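Local coordinates for maltose-binding protein MalE1 (Thermotoga maritima, PDB 6DTU), which binds maltotetraose and probably serves as the maltose-binding component of a sugar transport system, at residues A[342-347]-A[365-369]; A[152-158]-A[348-352]; A[189-194]-A[358-362]; A[159-165]-A[255-260]; A[167-171]-A[334-340]. One frame throughout, in Å; residues are numbered along the deposited sequence.

In the fold
The five contacts gather around the C-terminal helices of a two-lobed periplasmic binding protein fold. Segments 255-260 and 334-340 connect toward the large sheet and helix 66-71. Contacts 1 and 2 share helix 341-352, contacts 1 and 3 helix 358-374, and contacts 2 and 4 helix 155-164. The centres of contacts 1, 2 and 3 are about 10 to 12 Å apart. The centre of contact 5 is about 11 Å from that of contact 1; that of contact 4 is about 13 to 18 Å from the others. In chain order the first segments are 152-158, 159-165, 167-171, 189-194 and 342-347. The C-terminal helices thus pack onto the middle of the sequence, and contacts 1 and 2 reach the sugar.

Contact 1: residues A[342-347]-A[365-369]; sequences AAMNDA and AVERI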
# COMPACT_ATOMS: atom_id res chain seq x y z
N ALA A 342 2.57 -7.34 -12.13
CA ALA A 342 3.81 -7.58 -12.86
C ALA A 342 3.73 -7.09 -14.30
O ALA A 342 4.70 -6.54 -14.82
CB ALA A 342 4.20 -9.07 -12.80
N ALA A 343 2.59 -7.30 -14.97
CA ALA A 343 2.42 -6.79 -16.33
C ALA A 343 2.51 -5.27 -16.38
O ALA A 343 3.15 -4.70 -17.27
CB ALA A 343 1.06 -7.24 -16.88
N MET A 344 1.91 -4.59 -15.40
CA MET A 344 1.95 -3.13 -15.41
C MET A 344 3.33 -2.60 -15.03
O MET A 344 3.80 -1.63 -15.65
CB MET A 344 0.86 -2.58 -14.49
CG MET A 344 -0.56 -2.80 -15.00
SD MET A 344 -0.84 -2.05 -16.62
CE MET A 344 -0.80 -0.34 -16.15
N ASN A 345 4.00 -3.24 -14.06
CA ASN A 345 5.37 -2.86 -13.73
C ASN A 345 6.27 -3.00 -14.94
O ASN A 345 7.10 -2.13 -15.21
CB ASN A 345 5.91 -3.75 -12.61
CG ASN A 345 5.33 -3.43 -11.26
OD1 ASN A 345 4.67 -2.41 -11.06
ND2 ASN A 345 5.59 -4.30 -10.31
N ASP A 346 6.12 -4.10 -15.68
CA ASP A 346 6.94 -4.30 -16.86
C ASP A 346 6.67 -3.22 -17.90
O ASP A 346 7.62 -2.69 -18.51
CB ASP A 346 6.70 -5.71 -17.40
CG ASP A 346 7.38 -6.79 -16.54
OD1 ASP A 346 8.09 -6.46 -15.56
OD2 ASP A 346 7.22 -7.99 -16.85
N ALA A 347 5.40 -2.86 -18.11
CA ALA A 347 5.08 -1.84 -19.10
C ALA A 347 5.67 -0.50 -18.70
O ALA A 347 6.21 0.22 -19.55
CB ALA A 347 3.57 -1.70 -19.28
N ALA A 365 0.53 -4.75 -22.14
CA ALA A 365 0.27 -5.11 -20.74
C ALA A 365 -1.13 -5.69 -20.56
O ALA A 365 -1.30 -6.72 -19.91
CB ALA A 365 0.46 -3.90 -19.82
N VAL A 366 -2.13 -5.05 -21.16
CA VAL A 366 -3.50 -5.53 -21.03
C VAL A 366 -3.69 -6.89 -21.71
O VAL A 366 -4.39 -7.77 -21.19
CB VAL A 366 -4.49 -4.45 -21.51
CG1 VAL A 366 -5.89 -5.01 -21.64
CG2 VAL A 366 -4.49 -3.25 -20.56
N GLU A 367 -3.06 -7.11 -22.87
CA GLU A 367 -3.14 -8.43 -23.48
C GLU A 367 -2.48 -9.48 -22.60
O GLU A 367 -2.96 -10.62 -22.51
CB GLU A 367 -2.47 -8.44 -24.86
CG GLU A 367 -2.89 -7.30 -25.77
CD GLU A 367 -2.42 -7.47 -27.21
OE1 GLU A 367 -3.14 -7.03 -28.14
OE2 GLU A 367 -1.31 -8.02 -27.42
N ARG A 368 -1.40 -9.11 -21.91
CA ARG A 368 -0.77 -10.04 -20.99
C ARG A 368 -1.68 -10.35 -19.81
O ARG A 368 -1.86 -11.51 -19.45
CB ARG A 368 0.58 -9.50 -20.53
CG ARG A 368 1.27 -10.33 -19.49
CD ARG A 368 2.62 -9.74 -19.10
NE ARG A 368 3.08 -10.23 -17.80
CZ ARG A 368 4.24 -9.89 -17.26
NH1 ARG A 368 5.05 -9.06 -17.91
NH2 ARG A 368 4.60 -10.36 -16.07
N ILE A 369 -2.31 -9.32 -19.23
CA ILE A 369 -3.18 -9.53 -18.08
C ILE A 369 -4.36 -10.41 -18.47
O ILE A 369 -4.72 -11.35 -17.74
CB ILE A 369 -3.67 -8.17 -17.54
CG1 ILE A 369 -2.48 -7.34 -17.06
CG2 ILE A 369 -4.68 -8.39 -16.43
CD1 ILE A 369 -2.84 -5.89 -16.77
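R368 stretches its side chain across helix 341-352, with A343 CA over one face of its guanidinium. Its CD lies 3.7 Å from A343 CB, and its NH2 lies 3.5 Å from A342 CB. At the tip, R368 NH1 donates a nearly straight hydrogen bond to D346 OD2 at 2.6 Å. This salt bridge lies at the exposed side of the interface. Below it the interface is apolar. A343 and A365 have the closest CA atoms, 5.2 Å apart. The alanines A343, A347 and A365 allow this, with A347 CB 3.8 Å from A365 CB. I369 CG1 meets A343 CB at 3.5 Å. M344 closes the other flank, its SD 3.9 Å from A365 CB. L184 covers M344 and I369. A342 also touches a bound glucose, so one end of the interface borders the sugar pocket. The axes run at 161° and approach to 8.9 Å. This is an antiparallel helical hairpin with an alanine-rich interface, formed by the last two helices of the binding-protein fold.

Contact 2: residues A[152-158]-A[348-352]; sequences AAEFYYI and LNLVV. With GLC (alpha-D-glucopyranose), chain C; GLC (alpha-D-glucopyranose), chain B.
An apolar contact joins the N-terminal end of helix 155-164 to the C-terminal end of helix 341-352, beside the sugar site. A152 to E154 form a loop, with phi/psi of -109/12 at A153 and -108/116 at E154, the N-cap residue. The register places A153 CA 4.7 Å from L348 CA. L348 (chi1 m, chi2 t) points toward the loop, its CB 3.5 Å from A153 O and its CD1 3.6 Å from F155 CA and 3.8 Å from I158 CG1. V352 (chi1 m), one turn later, has CG2 4.0 Å from A153 CB and CG1 4.2 Å from A152 CB. E154 points away, its OE1 bonded to S151. Glucose O6 of chain C donates to E154 OE2 at 2.8 Å. One Y156 ring face covers that glucose; Y157 OH is 3.1 Å from its O5. Such aromatic and acidic groups are characteristic of sugar sites. The chemistry is divided: loop alanines and branched aliphatics join the segments, burying A152 O without a partner, while E154, Y156 and Y157 face the sugar.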
# COMPACT_ATOMS: atom_id res chain seq x y z
N ALA A 152 9.25 5.23 -10.19
CA ALA A 152 8.77 5.65 -11.51
C ALA A 152 8.20 4.50 -12.34
O ALA A 152 7.34 4.73 -13.20
CB ALA A 152 9.92 6.31 -12.26
N ALA A 153 8.67 3.28 -12.12
CA ALA A 153 8.30 2.15 -12.96
C ALA A 153 7.38 1.17 -12.25
O ALA A 153 7.14 0.07 -12.76
CB ALA A 153 9.55 1.43 -13.45
N GLU A 154 6.85 1.56 -11.11
CA GLU A 154 6.06 0.68 -10.26
C GLU A 154 4.60 1.13 -10.34
O GLU A 154 4.26 2.24 -9.90
CB GLU A 154 6.59 0.76 -8.83
CG GLU A 154 6.25 -0.43 -7.98
CD GLU A 154 6.97 -0.42 -6.63
OE1 GLU A 154 7.98 0.32 -6.46
OE2 GLU A 154 6.52 -1.17 -5.74
N PHE A 155 3.75 0.26 -10.88
CA PHE A 155 2.35 0.63 -11.16
C PHE A 155 1.64 1.20 -9.94
O PHE A 155 0.85 2.15 -10.06
CB PHE A 155 1.63 -0.61 -11.68
CG PHE A 155 0.12 -0.47 -11.76
CD1 PHE A 155 -0.47 0.58 -12.43
CD2 PHE A 155 -0.70 -1.45 -11.21
CE1 PHE A 155 -1.84 0.70 -12.51
CE2 PHE A 155 -2.08 -1.35 -11.30
CZ PHE A 155 -2.65 -0.28 -11.95
N TYR A 156 1.86 0.62 -8.76
CA TYR A 156 1.17 1.09 -7.57
C TYR A 156 1.36 2.60 -7.36
O TYR A 156 0.42 3.32 -6.98
CB TYR A 156 1.62 0.28 -6.36
CG TYR A 156 0.97 0.71 -5.06
CD1 TYR A 156 -0.23 0.15 -4.61
CD2 TYR A 156 1.56 1.70 -4.27
CE1 TYR A 156 -0.83 0.58 -3.42
CE2 TYR A 156 0.97 2.11 -3.07
CZ TYR A 156 -0.23 1.54 -2.67
OH TYR A 156 -0.79 1.96 -1.50
N TYR A 157 2.56 3.11 -7.65
CA TYR A 157 2.87 4.52 -7.43
C TYR A 157 2.47 5.43 -8.59
O TYR A 157 2.31 6.64 -8.38
CB TYR A 157 4.36 4.68 -7.09
CG TYR A 157 4.67 4.02 -5.78
CD1 TYR A 157 4.57 4.73 -4.59
CD2 TYR A 157 5.01 2.67 -5.71
CE1 TYR A 157 4.79 4.11 -3.36
CE2 TYR A 157 5.24 2.06 -4.51
CZ TYR A 157 5.15 2.79 -3.34
OH TYR A 157 5.36 2.20 -2.14
N ILE A 158 2.30 4.88 -9.79
CA ILE A 158 1.84 5.65 -10.94
C ILE A 158 0.32 5.59 -11.08
O ILE A 158 -0.28 6.40 -11.80
CB ILE A 158 2.55 5.13 -12.20
CG1 ILE A 158 4.07 5.14 -11.99
CG2 ILE A 158 2.20 5.95 -13.46
CD1 ILE A 158 4.62 6.48 -11.57
N LEU A 348 5.56 -0.13 -17.42
CA LEU A 348 6.12 1.15 -16.99
C LEU A 348 7.63 1.16 -17.07
O LEU A 348 8.22 2.20 -17.38
CB LEU A 348 5.65 1.50 -15.58
CG LEU A 348 4.14 1.71 -15.55
CD1 LEU A 348 3.71 2.03 -14.14
CD2 LEU A 348 3.71 2.80 -16.52
N ASN A 349 8.28 0.01 -16.83
CA ASN A 349 9.73 -0.07 -17.02
C ASN A 349 10.11 0.27 -18.46
O ASN A 349 11.08 1.00 -18.70
CB ASN A 349 10.25 -1.45 -16.63
CG ASN A 349 11.74 -1.61 -16.92
OD1 ASN A 349 12.14 -1.83 -18.06
ND2 ASN A 349 12.55 -1.54 -15.89
N LEU A 350 9.37 -0.27 -19.43
CA LEU A 350 9.65 0.04 -20.82
C LEU A 350 9.47 1.51 -21.11
O LEU A 350 10.28 2.12 -21.83
CB LEU A 350 8.72 -0.77 -21.72
CG LEU A 350 8.89 -2.28 -21.67
CD1 LEU A 350 7.87 -2.94 -22.57
CD2 LEU A 350 10.31 -2.60 -22.12
N VAL A 351 8.42 2.13 -20.56
CA VAL A 351 8.15 3.53 -20.84
C VAL A 351 9.25 4.42 -20.27
O VAL A 351 9.78 5.29 -20.97
CB VAL A 351 6.76 3.93 -20.30
CG1 VAL A 351 6.59 5.44 -20.40
CG2 VAL A 351 5.65 3.21 -21.07
N VAL A 352 9.59 4.24 -18.99
CA VAL A 352 10.56 5.14 -18.40
C VAL A 352 11.95 4.95 -18.98
O VAL A 352 12.80 5.84 -18.85
CB VAL A 352 10.60 5.14 -16.86
CG1 VAL A 352 9.26 5.55 -16.29
CG2 VAL A 352 11.03 3.79 -16.35
C1 GLC C . 3.07 -0.30 0.22
C2 GLC C . 1.61 -0.60 0.20
C3 GLC C . 1.34 -1.85 -0.50
C4 GLC C . 1.87 -1.81 -1.92
C5 GLC C . 3.38 -1.46 -1.97
C6 GLC C . 3.85 -1.16 -3.29
O2 GLC C . 1.20 -0.78 1.58
O3 GLC C . -0.11 -2.07 -0.62
O4 GLC C . 1.74 -3.14 -2.54
O5 GLC C . 3.55 -0.18 -1.16
O6 GLC C . 5.27 -1.16 -3.28
C1 GLC B . 0.77 -3.28 -3.53
C2 GLC B . 0.05 -4.56 -3.31
C3 GLC B . 0.97 -5.74 -3.43
C4 GLC B . 1.61 -5.80 -4.77
C5 GLC B . 2.39 -4.50 -5.06
C6 GLC B . 2.88 -4.46 -6.37
O2 GLC B . -0.51 -4.55 -1.97
O3 GLC B . 0.21 -6.97 -3.20
O4 GLC B . 2.54 -6.92 -4.76
O5 GLC B . 1.42 -3.30 -4.85
O6 GLC B . 3.63 -3.27 -6.53

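Contact 3: residues A[189-194]-A[358-362]; sequences AIKGVK and VEEAL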
# COMPACT_ATOMS: atom_id res chain seq x y z
N ALA A 189 -5.75 5.98 -19.19
CA ALA A 189 -4.51 5.36 -18.74
C ALA A 189 -3.34 5.88 -19.56
O ALA A 189 -2.26 6.15 -19.02
CB ALA A 189 -4.61 3.85 -18.89
N ILE A 190 -3.56 6.04 -20.86
CA ILE A 190 -2.50 6.53 -21.74
C ILE A 190 -2.11 7.95 -21.37
O ILE A 190 -0.92 8.27 -21.30
CB ILE A 190 -2.94 6.40 -23.21
CG1 ILE A 190 -2.98 4.93 -23.59
CG2 ILE A 190 -2.01 7.21 -24.12
CD1 ILE A 190 -3.63 4.63 -24.94
N LYS A 191 -3.09 8.81 -21.09
CA LYS A 191 -2.78 10.18 -20.70
C LYS A 191 -2.03 10.22 -19.37
O LYS A 191 -1.10 11.01 -19.19
CB LYS A 191 -4.08 10.99 -20.62
CG LYS A 191 -3.85 12.49 -20.54
CD LYS A 191 -5.11 13.26 -20.94
CE LYS A 191 -4.80 14.75 -21.10
NZ LYS A 191 -6.05 15.55 -21.03
N GLY A 192 -2.41 9.34 -18.44
CA GLY A 192 -1.71 9.29 -17.16
C GLY A 192 -0.28 8.80 -17.28
O GLY A 192 0.62 9.33 -16.62
N VAL A 193 -0.05 7.78 -18.09
CA VAL A 193 1.32 7.31 -18.28
C VAL A 193 2.12 8.29 -19.13
O VAL A 193 3.34 8.39 -19.01
CB VAL A 193 1.31 5.87 -18.84
CG1 VAL A 193 2.72 5.36 -19.08
CG2 VAL A 193 0.60 4.93 -17.85
N LYS A 194 1.44 9.06 -19.99
CA LYS A 194 2.13 10.12 -20.70
C LYS A 194 2.58 11.22 -19.76
O LYS A 194 3.60 11.87 -20.03
CB LYS A 194 1.27 10.67 -21.84
CG LYS A 194 1.23 9.74 -23.04
CD LYS A 194 0.52 10.42 -24.20
CE LYS A 194 0.52 9.53 -25.44
NZ LYS A 194 1.86 8.97 -25.76
N VAL A 358 3.95 4.76 -25.06
CA VAL A 358 3.01 4.49 -23.98
C VAL A 358 1.90 3.58 -24.46
O VAL A 358 1.51 2.62 -23.77
CB VAL A 358 2.46 5.81 -23.39
CG1 VAL A 358 1.28 5.53 -22.45
CG2 VAL A 358 3.56 6.56 -22.67
N GLU A 359 1.38 3.84 -25.66
CA GLU A 359 0.23 3.09 -26.16
C GLU A 359 0.59 1.64 -26.41
O GLU A 359 -0.20 0.74 -26.10
CB GLU A 359 -0.25 3.74 -27.46
CG GLU A 359 -0.81 5.14 -27.29
CD GLU A 359 0.17 6.27 -27.64
OE1 GLU A 359 1.41 6.12 -27.49
OE2 GLU A 359 -0.33 7.33 -28.06
N GLU A 360 1.78 1.39 -26.96
CA GLU A 360 2.22 0.02 -27.19
C GLU A 360 2.48 -0.69 -25.88
O GLU A 360 2.13 -1.87 -25.73
CB GLU A 360 3.49 0.02 -28.03
CG GLU A 360 3.93 -1.36 -28.49
CD GLU A 360 3.03 -1.96 -29.58
OE1 GLU A 360 2.07 -1.29 -30.04
OE2 GLU A 360 3.30 -3.11 -29.99
N ALA A 361 3.11 -0.01 -24.92
CA ALA A 361 3.46 -0.69 -23.68
C ALA A 361 2.21 -1.09 -22.92
O ALA A 361 2.12 -2.21 -22.40
CB ALA A 361 4.35 0.21 -22.83
N LEU A 362 1.24 -0.17 -22.83
CA LEU A 362 0.01 -0.47 -22.09
C LEU A 362 -0.84 -1.48 -22.84
O LEU A 362 -1.42 -2.38 -22.21
CB LEU A 362 -0.78 0.82 -21.84
CG LEU A 362 -0.14 1.86 -20.91
CD1 LEU A 362 -1.01 3.10 -20.77
CD2 LEU A 362 0.15 1.26 -19.53
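A189 starts the contact on helix 187-201. Its CB points toward helix 358-374 and lies 4.1 Å from L362 CD1. Its carbonyl O is closer to that methyl, at 3.7 Å, but also accepts the helical bond from V193 N. I190 comes next and has the nearest backbone approach: its CA is 6.2 Å from that of E359. The I190 side chain (chi1 m, chi2 t) spans V358, E359 and L362. Its CD1 meets E359 CG at 3.7 Å, its CG1 meets L362 CD1 at 3.9 Å, and its CG2 meets V358 CG1 at 4.1 Å. The two helices cross at 118°, with the axes 9.7 Å apart. This is steep helix-on-helix packing. It sets the first turn of the C-terminal helix against helix 187-201 in the lobe that holds both.

K191 turns away and forms a salt bridge with E252. V193 points toward the partner. Its CB is 3.6 Å from V358 CG1, and its CG2 is 3.8 Å from L362 CD1. V193 also touches L348 and I162, so it packs against three other helices. K194 ends the segment at the solvent-exposed side. Its CG lies 4.0 Å from V358 CG2, and its chain bends at chi4 (m) to bring NZ 3.4 Å from E359 OE1, in a salt bridge whose hydrogen bond is weak.

Contact 4: residues A[159-165]-A[255-260]; sequences APFIFGY and VPARPF
V255 opens an extended connection between strands 243-246 and 260-268, laid against helix 155-164. Its CG1 lies 3.4 Å from G164 O and makes a CH-pi contact over the Y165 ring. P256 O approaches G164 CA at 3.4 Å; a side chain at G164 would clash there. A257 CA is 4.5 Å from G164 CA, and A257 CB is 4.0 Å from P160 CB. R258 N donates to P160 O at 3.1 Å, nearly straight; the helix is kinked at P160 and F161. R258 O takes a CA-H...O contact from P160 CA at 3.4 Å. A water joins G164 O (2.7 Å), P256 O (2.9 Å) and R258 NE (2.9 Å), while R258 NH1 donates to N327 O. P259 CA is 4.0 Å from P160 CA. F260 (chi1 -89°) presents its face to the edge of F163 (chi1 m), centroids 4.9 Å apart and planes at 84°: a T-shaped pair. The chemistry implies close backbone fitting, held by one direct hydrogen bond and one water, then aromatic packing.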
# COMPACT_ATOMS: atom_id res chain seq x y z
N ALA A 159 -0.33 4.65 -10.40
CA ALA A 159 -1.78 4.57 -10.42
C ALA A 159 -2.51 5.89 -10.18
O ALA A 159 -3.54 6.10 -10.83
CB ALA A 159 -2.28 3.49 -9.45
N PRO A 160 -2.08 6.79 -9.28
CA PRO A 160 -2.84 8.04 -9.12
C PRO A 160 -2.98 8.80 -10.43
O PRO A 160 -4.03 9.42 -10.65
CB PRO A 160 -2.04 8.83 -8.07
CG PRO A 160 -1.27 7.80 -7.31
CD PRO A 160 -0.95 6.73 -8.33
N PHE A 161 -1.98 8.74 -11.31
CA PHE A 161 -2.07 9.43 -12.61
C PHE A 161 -3.00 8.69 -13.55
O PHE A 161 -3.82 9.29 -14.25
CB PHE A 161 -0.70 9.52 -13.28
CG PHE A 161 0.34 10.31 -12.54
CD1 PHE A 161 0.01 11.21 -11.53
CD2 PHE A 161 1.68 10.13 -12.86
CE1 PHE A 161 1.00 11.91 -10.88
CE2 PHE A 161 2.66 10.83 -12.21
CZ PHE A 161 2.34 11.72 -11.21
N ILE A 162 -2.84 7.37 -13.61
CA ILE A 162 -3.65 6.52 -14.47
C ILE A 162 -5.13 6.66 -14.12
O ILE A 162 -5.98 6.86 -15.00
CB ILE A 162 -3.15 5.06 -14.34
CG1 ILE A 162 -1.76 4.94 -14.97
CG2 ILE A 162 -4.18 4.05 -14.90
CD1 ILE A 162 -1.06 3.66 -14.65
N PHE A 163 -5.46 6.53 -12.83
CA PHE A 163 -6.86 6.62 -12.43
C PHE A 163 -7.39 8.04 -12.49
O PHE A 163 -8.57 8.24 -12.81
CB PHE A 163 -7.03 6.05 -11.02
CG PHE A 163 -6.63 4.60 -10.88
CD1 PHE A 163 -6.67 3.73 -11.96
CD2 PHE A 163 -6.22 4.11 -9.65
CE1 PHE A 163 -6.29 2.41 -11.81
CE2 PHE A 163 -5.87 2.81 -9.49
CZ PHE A 163 -5.90 1.94 -10.58
N GLY A 164 -6.55 9.03 -12.21
CA GLY A 164 -7.02 10.40 -12.26
C GLY A 164 -7.58 10.77 -13.62
O GLY A 164 -8.59 11.47 -13.73
N TYR A 165 -6.97 10.26 -14.68
CA TYR A 165 -7.44 10.58 -16.02
C TYR A 165 -8.51 9.63 -16.54
O TYR A 165 -9.00 9.82 -17.66
CB TYR A 165 -6.25 10.64 -17.00
CG TYR A 165 -5.48 11.95 -16.98
CD1 TYR A 165 -6.09 13.13 -17.38
CD2 TYR A 165 -4.15 12.00 -16.61
CE1 TYR A 165 -5.40 14.33 -17.39
CE2 TYR A 165 -3.44 13.19 -16.61
CZ TYR A 165 -4.08 14.36 -17.00
OH TYR A 165 -3.41 15.56 -17.01
N VAL A 255 -8.79 17.92 -12.58
CA VAL A 255 -8.49 16.49 -12.65
C VAL A 255 -7.62 16.11 -11.45
O VAL A 255 -6.39 16.25 -11.52
CB VAL A 255 -7.80 16.14 -13.97
CG1 VAL A 255 -7.49 14.64 -14.02
CG2 VAL A 255 -8.67 16.56 -15.16
N PRO A 256 -8.19 15.66 -10.34
CA PRO A 256 -7.34 15.25 -9.22
C PRO A 256 -6.69 13.90 -9.45
O PRO A 256 -7.20 13.04 -10.18
CB PRO A 256 -8.30 15.20 -8.03
CG PRO A 256 -9.64 15.00 -8.63
CD PRO A 256 -9.62 15.65 -9.99
N ALA A 257 -5.55 13.71 -8.80
CA ALA A 257 -4.95 12.39 -8.74
C ALA A 257 -5.84 11.49 -7.91
O ALA A 257 -6.49 11.94 -6.97
CB ALA A 257 -3.58 12.47 -8.05
N ARG A 258 -5.87 10.19 -8.25
CA ARG A 258 -6.72 9.23 -7.55
C ARG A 258 -5.91 7.99 -7.20
O ARG A 258 -5.85 7.03 -7.98
CB ARG A 258 -7.96 8.89 -8.38
CG ARG A 258 -8.81 10.12 -8.72
CD ARG A 258 -10.05 9.77 -9.52
NE ARG A 258 -10.93 10.93 -9.64
CZ ARG A 258 -11.71 11.37 -8.66
NH1 ARG A 258 -11.73 10.75 -7.49
NH2 ARG A 258 -12.48 12.43 -8.85
N PRO A 259 -5.29 7.97 -6.02
CA PRO A 259 -4.43 6.84 -5.63
C PRO A 259 -5.23 5.59 -5.27
O PRO A 259 -6.42 5.64 -4.96
CB PRO A 259 -3.71 7.38 -4.38
CG PRO A 259 -4.69 8.35 -3.78
CD PRO A 259 -5.33 9.01 -4.97
N PHE A 260 -4.54 4.46 -5.30
CA PHE A 260 -5.09 3.26 -4.69
C PHE A 260 -5.37 3.50 -3.21
O PHE A 260 -4.61 4.18 -2.51
CB PHE A 260 -4.09 2.10 -4.81
CG PHE A 260 -4.20 1.28 -6.07
CD1 PHE A 260 -5.40 0.69 -6.47
CD2 PHE A 260 -3.08 1.05 -6.85
CE1 PHE A 260 -5.46 -0.10 -7.65
CE2 PHE A 260 -3.14 0.30 -8.00
CZ PHE A 260 -4.32 -0.29 -8.39
O HOH W 1 -9.70 12.71 -11.57

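Contact 5: residues A[167-171]-A[334-340]; sequences GYVFK and VPQMAAV
The chain turns a corner at V169 and F170, and both side chains of the corner point toward the same partner segment. V169 has phi/psi of -78/-76, while F170 returns to an extended -115/137. The partner, 334-340, has a 3-10 turn at 335-337, with M337 N bonded to V334 O at 3.1 Å and V340 N to M337 O at 3.0 Å. The backbones stay apart: the nearest CA atoms, of V169 and V340, are 8.0 Å apart. Side chains fill the gap. V169 (chi1 t) places CG1 3.8 Å from M337 SD and 3.9 Å from V340 CG2. F170 (chi1 m) reaches further. Its CE2 is 3.7 Å from V334 CG2, and its CZ is 3.8 Å from V340 CG2. The ring edge meets Q336 O, which is 3.5 Å from CZ. M337 (chi1 t, chi2 p, chi3 t) sets SD 5.2 Å from the ring centroid, 53° off the normal, as an oblique Met-aromatic contact. I373 of helix 358-374 and I182 also cover F170. This is apolar packing of the bent central strand 168-173 of the three-stranded antiparallel sheet against the loop that leads into helix 341-352.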
# COMPACT_ATOMS: atom_id res chain seq x y z
N GLY A 167 -8.34 5.93 -16.30
CA GLY A 167 -8.00 4.52 -16.37
C GLY A 167 -8.64 3.76 -15.22
O GLY A 167 -9.10 4.35 -14.25
N TYR A 168 -8.70 2.44 -15.35
CA TYR A 168 -9.23 1.60 -14.28
C TYR A 168 -8.64 0.20 -14.44
O TYR A 168 -8.19 -0.17 -15.52
CB TYR A 168 -10.76 1.59 -14.24
CG TYR A 168 -11.43 1.16 -15.54
CD1 TYR A 168 -11.60 -0.19 -15.84
CD2 TYR A 168 -11.88 2.10 -16.46
CE1 TYR A 168 -12.21 -0.59 -17.03
CE2 TYR A 168 -12.48 1.70 -17.64
CZ TYR A 168 -12.64 0.37 -17.93
OH TYR A 168 -13.23 -0.00 -19.11
N VAL A 169 -8.64 -0.56 -13.34
CA VAL A 169 -8.16 -1.94 -13.40
C VAL A 169 -9.25 -2.81 -14.03
O VAL A 169 -9.17 -3.17 -15.20
CB VAL A 169 -7.73 -2.48 -12.02
CG1 VAL A 169 -7.11 -3.89 -12.17
CG2 VAL A 169 -6.74 -1.53 -11.37
N PHE A 170 -10.28 -3.12 -13.25
CA PHE A 170 -11.44 -3.86 -13.70
C PHE A 170 -12.64 -2.93 -13.61
O PHE A 170 -12.80 -2.21 -12.61
CB PHE A 170 -11.66 -5.09 -12.78
CG PHE A 170 -10.47 -6.03 -12.70
CD1 PHE A 170 -9.88 -6.53 -13.84
CD2 PHE A 170 -9.96 -6.41 -11.47
CE1 PHE A 170 -8.79 -7.40 -13.76
CE2 PHE A 170 -8.85 -7.27 -11.38
CZ PHE A 170 -8.27 -7.77 -12.52
N LYS A 171 -13.49 -2.96 -14.63
CA LYS A 171 -14.61 -2.03 -14.68
C LYS A 171 -15.53 -2.25 -13.49
O LYS A 171 -15.94 -3.38 -13.20
CB LYS A 171 -15.38 -2.20 -15.99
CG LYS A 171 -16.50 -1.18 -16.20
CD LYS A 171 -15.94 0.21 -16.43
CE LYS A 171 -17.05 1.23 -16.62
NZ LYS A 171 -16.54 2.47 -17.27
N VAL A 334 -10.04 -9.28 -5.72
CA VAL A 334 -10.41 -10.48 -6.47
C VAL A 334 -9.16 -11.28 -6.81
O VAL A 334 -8.07 -10.70 -6.87
CB VAL A 334 -11.25 -10.10 -7.70
CG1 VAL A 334 -12.53 -9.43 -7.25
CG2 VAL A 334 -10.45 -9.19 -8.65
N PRO A 335 -9.25 -12.60 -7.02
CA PRO A 335 -8.03 -13.36 -7.33
C PRO A 335 -7.30 -12.86 -8.55
O PRO A 335 -6.08 -13.02 -8.65
CB PRO A 335 -8.53 -14.80 -7.55
CG PRO A 335 -9.84 -14.84 -6.87
CD PRO A 335 -10.43 -13.46 -6.92
N GLN A 336 -8.03 -12.27 -9.49
CA GLN A 336 -7.48 -11.79 -10.75
C GLN A 336 -6.54 -10.60 -10.59
O GLN A 336 -5.89 -10.21 -11.57
CB GLN A 336 -8.61 -11.46 -11.74
CG GLN A 336 -9.40 -12.68 -12.22
CD GLN A 336 -10.52 -13.08 -11.28
OE1 GLN A 336 -10.80 -12.40 -10.28
NE2 GLN A 336 -11.17 -14.20 -11.58
N MET A 337 -6.48 -9.97 -9.42
CA MET A 337 -5.54 -8.87 -9.26
C MET A 337 -4.10 -9.37 -9.33
O MET A 337 -3.20 -8.58 -9.62
CB MET A 337 -5.80 -8.15 -7.94
CG MET A 337 -5.13 -6.78 -7.80
SD MET A 337 -5.74 -5.66 -9.08
CE MET A 337 -4.53 -4.34 -8.96
N ALA A 338 -3.86 -10.64 -9.00
CA ALA A 338 -2.50 -11.17 -9.04
C ALA A 338 -1.90 -11.06 -10.44
O ALA A 338 -0.69 -10.94 -10.59
CB ALA A 338 -2.48 -12.63 -8.57
N ALA A 339 -2.74 -11.11 -11.46
CA ALA A 339 -2.28 -11.00 -12.84
C ALA A 339 -1.94 -9.56 -13.25
O ALA A 339 -1.48 -9.35 -14.37
CB ALA A 339 -3.35 -11.54 -13.79
N VAL A 340 -2.17 -8.58 -12.39
CA VAL A 340 -2.11 -7.19 -12.84
C VAL A 340 -0.74 -6.57 -12.62
O VAL A 340 -0.20 -5.91 -13.52
CB VAL A 340 -3.25 -6.37 -12.19
CG1 VAL A 340 -3.05 -4.87 -12.46
CG2 VAL A 340 -4.61 -6.84 -12.70